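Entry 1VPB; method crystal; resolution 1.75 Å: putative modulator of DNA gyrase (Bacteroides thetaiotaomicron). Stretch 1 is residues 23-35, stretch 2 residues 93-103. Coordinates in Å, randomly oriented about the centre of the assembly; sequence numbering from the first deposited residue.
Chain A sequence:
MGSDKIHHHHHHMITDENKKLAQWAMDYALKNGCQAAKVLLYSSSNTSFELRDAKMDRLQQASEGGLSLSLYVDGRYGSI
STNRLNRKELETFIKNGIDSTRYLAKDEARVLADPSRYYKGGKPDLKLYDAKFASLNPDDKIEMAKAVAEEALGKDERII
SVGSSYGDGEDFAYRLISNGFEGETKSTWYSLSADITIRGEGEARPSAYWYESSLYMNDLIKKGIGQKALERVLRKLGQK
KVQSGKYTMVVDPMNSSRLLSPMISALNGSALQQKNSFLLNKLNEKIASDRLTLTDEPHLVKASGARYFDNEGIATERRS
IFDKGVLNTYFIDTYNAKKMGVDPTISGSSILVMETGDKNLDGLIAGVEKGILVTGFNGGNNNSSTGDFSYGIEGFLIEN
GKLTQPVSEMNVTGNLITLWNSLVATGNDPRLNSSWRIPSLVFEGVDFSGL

Stretch 1 23-35: QWAMDYALKNGCQ
Stretch 2 93-103: FIKNGIDSTRY

Residues 23-35 pack against residues 93-103 in this putative modulator of DNA gyrase. Residues 23-31 and 93-101 are helical, and both helices begin earlier in the chain. Their axes approach to 9.9 Å and their N-to-C directions differ by 41° (signed crossing angle -41°), so the two helices run broadly the same way. The register is set by CA-CA distances of 6.6 Å for Ala29-Ile94, 6.8 Å for Asn32-Lys95 and 6.5 Å for Gly33-Ile98. Asn32 (phi/psi -122/24) leaves helical geometry, Gly33 turns at 136/-15, and Cys34 extends at -83/130. Cys34 N donates to Ala29 O (3.1 Å), which ties the turn back to the last helical residues.

In the apolar packing, Ile94 (chi1 m, chi2 t) points toward stretch 1 and fits as a knob among Trp24, Ala25, Tyr28 and Ala29. Its CD1 lies 4.1 Å from Ala25 CB and 4.3 Å from Trp24 CZ3, its CG2 3.7 Å from Tyr28 CD2 and 4.2 Å from Ala29 CB. The indole (chi1 t, chi2 88°) meets it obliquely; the Tyr28 ring (chi1 t, chi2 82°) presents its edge. One turn on, Ile98, also m and t, points toward stretch 1: its CD1 is 4.5 Å from Ala29 CB, and its CG1 is 3.7 Å from Cys34 SG (chi1 m). Gly33 lets the backbone come close: its CA is 4.1 Å from Ile98 CG2, whereas a CB would clash with that methyl and, at these backbone angles, with the preceding carbonyl O.

Other carbons make van der Waals contacts with oxygens. Ile98 CD1 is 3.7 Å from Ala29 O and 3.6 Å from Asn32 O. In the aliphatic part of Lys95 (t, p, t, p), CD is 3.8 Å from Asn32 O and CB lies 3.9 Å from Tyr28 OH.

No direct hydrogen bond joins the stretches; the polar groups are organised within each and linked by water. Asn32 ND2 (chi1 m) donates to Tyr28 O at 2.9 Å. Asp99 (chi1 m) forms two salt bridges, OD2 with Lys95 NZ and OD1 with Arg102 NH1, both 2.9 Å. The edge of the Arg102 guanidinium (t, t, m, chi4 102°) lies near Gly33, with NH2 4.2 Å from Gly33 CA. Water 1 donates to Asn32 O (2.8 Å) and Asp99 OD1 (3.0 Å) and accepts from Arg102 NH2 (2.9 Å); water 2 donates to Gly33 O (2.7 Å) and accepts from the same NH2 of Arg102 (3.0 Å).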

# COMPACT_ATOMS: atom_id res chain seq x y z
N GLN A 23 3.63 25.26 19.15
CA GLN A 23 4.18 26.58 19.09
C GLN A 23 5.63 26.54 19.57
O GLN A 23 6.49 27.24 19.02
CB GLN A 23 3.33 27.54 19.96
CG GLN A 23 1.97 27.91 19.32
CD GLN A 23 0.95 28.39 20.39
OE1 GLN A 23 1.34 28.79 21.51
NE2 GLN A 23 -0.34 28.31 20.04
N TRP A 24 5.90 25.72 20.58
CA TRP A 24 7.27 25.54 21.11
C TRP A 24 8.16 24.94 20.01
O TRP A 24 9.26 25.46 19.76
CB TRP A 24 7.24 24.64 22.32
CG TRP A 24 8.64 24.24 22.71
CD1 TRP A 24 9.48 24.91 23.54
CD2 TRP A 24 9.38 23.12 22.21
NE1 TRP A 24 10.70 24.28 23.60
CE2 TRP A 24 10.65 23.16 22.81
CE3 TRP A 24 9.07 22.06 21.36
CZ2 TRP A 24 11.63 22.20 22.55
CZ3 TRP A 24 10.03 21.10 21.11
CH2 TRP A 24 11.31 21.19 21.69
N ALA A 25 7.64 23.96 19.28
CA ALA A 25 8.41 23.30 18.21
C ALA A 25 8.73 24.27 17.09
O ALA A 25 9.85 24.26 16.58
CB ALA A 25 7.71 22.06 17.69
N MET A 26 7.74 25.11 16.71
CA MET A 26 7.97 26.14 15.70
C MET A 26 9.12 27.06 16.14
O MET A 26 10.07 27.36 15.40
CB MET A 26 6.68 26.94 15.48
CG MET A 26 6.86 28.12 14.62
SD MET A 26 7.26 27.69 12.92
CE MET A 26 5.59 27.39 12.41
N ASP A 27 8.98 27.58 17.36
CA ASP A 27 9.96 28.52 17.90
C ASP A 27 11.34 27.87 17.95
O ASP A 27 12.33 28.53 17.58
CB ASP A 27 9.48 29.01 19.27
CG ASP A 27 10.49 29.88 19.96
OD1 ASP A 27 10.60 31.06 19.55
OD2 ASP A 27 11.21 29.45 20.89
N TYR A 28 11.41 26.64 18.38
CA TYR A 28 12.69 25.92 18.50
C TYR A 28 13.32 25.80 17.12
O TYR A 28 14.53 26.07 16.93
CB TYR A 28 12.47 24.55 19.14
CG TYR A 28 13.80 23.86 19.41
CD1 TYR A 28 14.55 24.14 20.56
CD2 TYR A 28 14.33 23.00 18.47
CE1 TYR A 28 15.79 23.54 20.77
CE2 TYR A 28 15.54 22.39 18.67
CZ TYR A 28 16.27 22.67 19.81
OH TYR A 28 17.51 22.04 19.90
N ALA A 29 12.53 25.38 16.13
CA ALA A 29 13.07 25.28 14.77
C ALA A 29 13.63 26.62 14.25
O ALA A 29 14.69 26.70 13.62
CB ALA A 29 11.97 24.74 13.80
N LEU A 30 12.89 27.72 14.48
CA LEU A 30 13.26 29.03 14.00
C LEU A 30 14.49 29.59 14.70
O LEU A 30 15.32 30.25 14.05
CB LEU A 30 12.12 30.01 14.15
CG LEU A 30 10.91 29.75 13.21
CD1 LEU A 30 9.75 30.68 13.63
CD2 LEU A 30 11.25 29.83 11.75
N LYS A 31 14.65 29.23 15.94
CA LYS A 31 15.80 29.70 16.73
C LYS A 31 17.05 28.87 16.48
O LYS A 31 18.15 29.28 16.87
CB LYS A 31 15.47 29.65 18.22
CG LYS A 31 14.49 30.75 18.61
CD LYS A 31 14.07 30.65 20.10
N ASN A 32 16.92 27.71 15.86
CA ASN A 32 18.06 26.76 15.71
C ASN A 32 18.41 26.40 14.26
O ASN A 32 19.05 25.38 14.05
CB ASN A 32 17.76 25.51 16.50
CG ASN A 32 17.90 25.72 17.98
OD1 ASN A 32 19.02 25.76 18.48
ND2 ASN A 32 16.79 25.94 18.67
N GLY A 33 18.07 27.27 13.33
CA GLY A 33 18.60 27.24 11.98
C GLY A 33 17.63 27.44 10.84
O GLY A 33 18.05 27.69 9.72
N CYS A 34 16.33 27.33 11.11
CA CYS A 34 15.35 27.55 10.06
C CYS A 34 15.05 29.04 9.86
O CYS A 34 14.66 29.71 10.83
CB CYS A 34 14.03 26.85 10.37
SG CYS A 34 14.15 25.04 10.45
N GLN A 35 15.11 29.46 8.62
CA GLN A 35 14.65 30.81 8.19
C GLN A 35 13.11 30.75 8.21
O GLN A 35 12.45 31.75 8.41
CB GLN A 35 15.13 31.24 6.86
CG GLN A 35 16.54 31.66 6.81
CD GLN A 35 17.51 30.49 6.71
OE1 GLN A 35 17.10 29.34 6.40
NE2 GLN A 35 18.80 30.74 7.03
N PHE A 93 15.74 15.71 17.92
CA PHE A 93 15.17 15.31 16.66
C PHE A 93 15.10 16.48 15.68
O PHE A 93 15.41 16.36 14.49
CB PHE A 93 13.76 14.72 16.88
CG PHE A 93 13.15 14.14 15.63
CD1 PHE A 93 13.71 13.04 14.99
CD2 PHE A 93 12.06 14.71 15.10
CE1 PHE A 93 13.16 12.56 13.83
CE2 PHE A 93 11.48 14.20 13.96
CZ PHE A 93 12.00 13.13 13.36
N ILE A 94 14.59 17.62 16.18
CA ILE A 94 14.47 18.82 15.32
C ILE A 94 15.85 19.33 14.91
O ILE A 94 16.07 19.61 13.76
CB ILE A 94 13.67 19.93 16.04
CG1 ILE A 94 12.22 19.43 16.20
CG2 ILE A 94 13.64 21.19 15.26
CD1 ILE A 94 11.38 20.30 17.14
N LYS A 95 16.77 19.44 15.85
CA LYS A 95 18.09 19.96 15.48
C LYS A 95 18.77 19.06 14.48
O LYS A 95 19.43 19.55 13.53
CB LYS A 95 18.94 20.17 16.74
CG LYS A 95 20.30 20.82 16.50
CD LYS A 95 20.21 22.23 15.80
CE LYS A 95 21.47 23.08 16.09
NZ LYS A 95 22.69 22.28 15.75
N ASN A 96 18.66 17.75 14.66
CA ASN A 96 19.23 16.81 13.72
C ASN A 96 18.59 16.94 12.35
O ASN A 96 19.29 16.88 11.38
CB ASN A 96 19.13 15.38 14.23
CG ASN A 96 20.11 15.13 15.36
OD1 ASN A 96 21.03 15.95 15.62
ND2 ASN A 96 19.95 13.99 16.04
N GLY A 97 17.26 17.16 12.30
CA GLY A 97 16.57 17.39 11.05
C GLY A 97 17.05 18.64 10.31
O GLY A 97 17.28 18.61 9.09
N ILE A 98 17.27 19.70 11.08
CA ILE A 98 17.76 20.97 10.51
C ILE A 98 19.15 20.77 9.90
O ILE A 98 19.41 21.14 8.76
CB ILE A 98 17.76 22.08 11.60
CG1 ILE A 98 16.33 22.46 11.97
CG2 ILE A 98 18.51 23.28 11.13
CD1 ILE A 98 16.19 23.39 13.17
N ASP A 99 20.03 20.15 10.68
CA ASP A 99 21.41 19.99 10.26
C ASP A 99 21.52 19.02 9.07
O ASP A 99 22.27 19.26 8.16
CB ASP A 99 22.23 19.57 11.42
CG ASP A 99 22.45 20.69 12.44
OD1 ASP A 99 22.35 21.92 12.13
OD2 ASP A 99 22.76 20.39 13.60
N SER A 100 20.66 18.00 9.05
CA SER A 100 20.60 17.07 7.94
C SER A 100 20.07 17.73 6.66
O SER A 100 20.59 17.49 5.56
CB SER A 100 19.71 15.91 8.33
OG SER A 100 20.33 15.17 9.35
N THR A 101 19.08 18.56 6.82
CA THR A 101 18.44 19.27 5.70
C THR A 101 19.46 20.15 5.02
O THR A 101 19.51 20.25 3.80
CB THR A 101 17.26 20.10 6.18
OG1 THR A 101 16.18 19.26 6.62
CG2 THR A 101 16.68 21.05 5.15
N ARG A 102 20.31 20.78 5.83
CA ARG A 102 21.31 21.69 5.25
C ARG A 102 22.29 21.03 4.29
O ARG A 102 22.98 21.67 3.48
CB ARG A 102 22.05 22.39 6.38
CG ARG A 102 22.83 23.61 5.93
CD ARG A 102 23.62 24.35 7.02
NE ARG A 102 22.76 25.02 8.00
CZ ARG A 102 22.49 24.57 9.22
NH1 ARG A 102 22.94 23.42 9.68
NH2 ARG A 102 21.73 25.28 9.99
N TYR A 103 22.48 19.71 4.43
CA TYR A 103 23.34 18.97 3.53
C TYR A 103 22.78 18.73 2.12
O TYR A 103 23.56 18.37 1.16
CB TYR A 103 23.76 17.64 4.13
CG TYR A 103 24.50 17.78 5.46
CD1 TYR A 103 25.70 18.48 5.55
CD2 TYR A 103 24.03 17.14 6.54
CE1 TYR A 103 26.37 18.57 6.80
CE2 TYR A 103 24.69 17.21 7.76
CZ TYR A 103 25.84 17.93 7.88
OH TYR A 103 26.46 17.92 9.15
O HOH W 1 21.48 24.68 12.84
O HOH W 2 20.68 27.95 9.29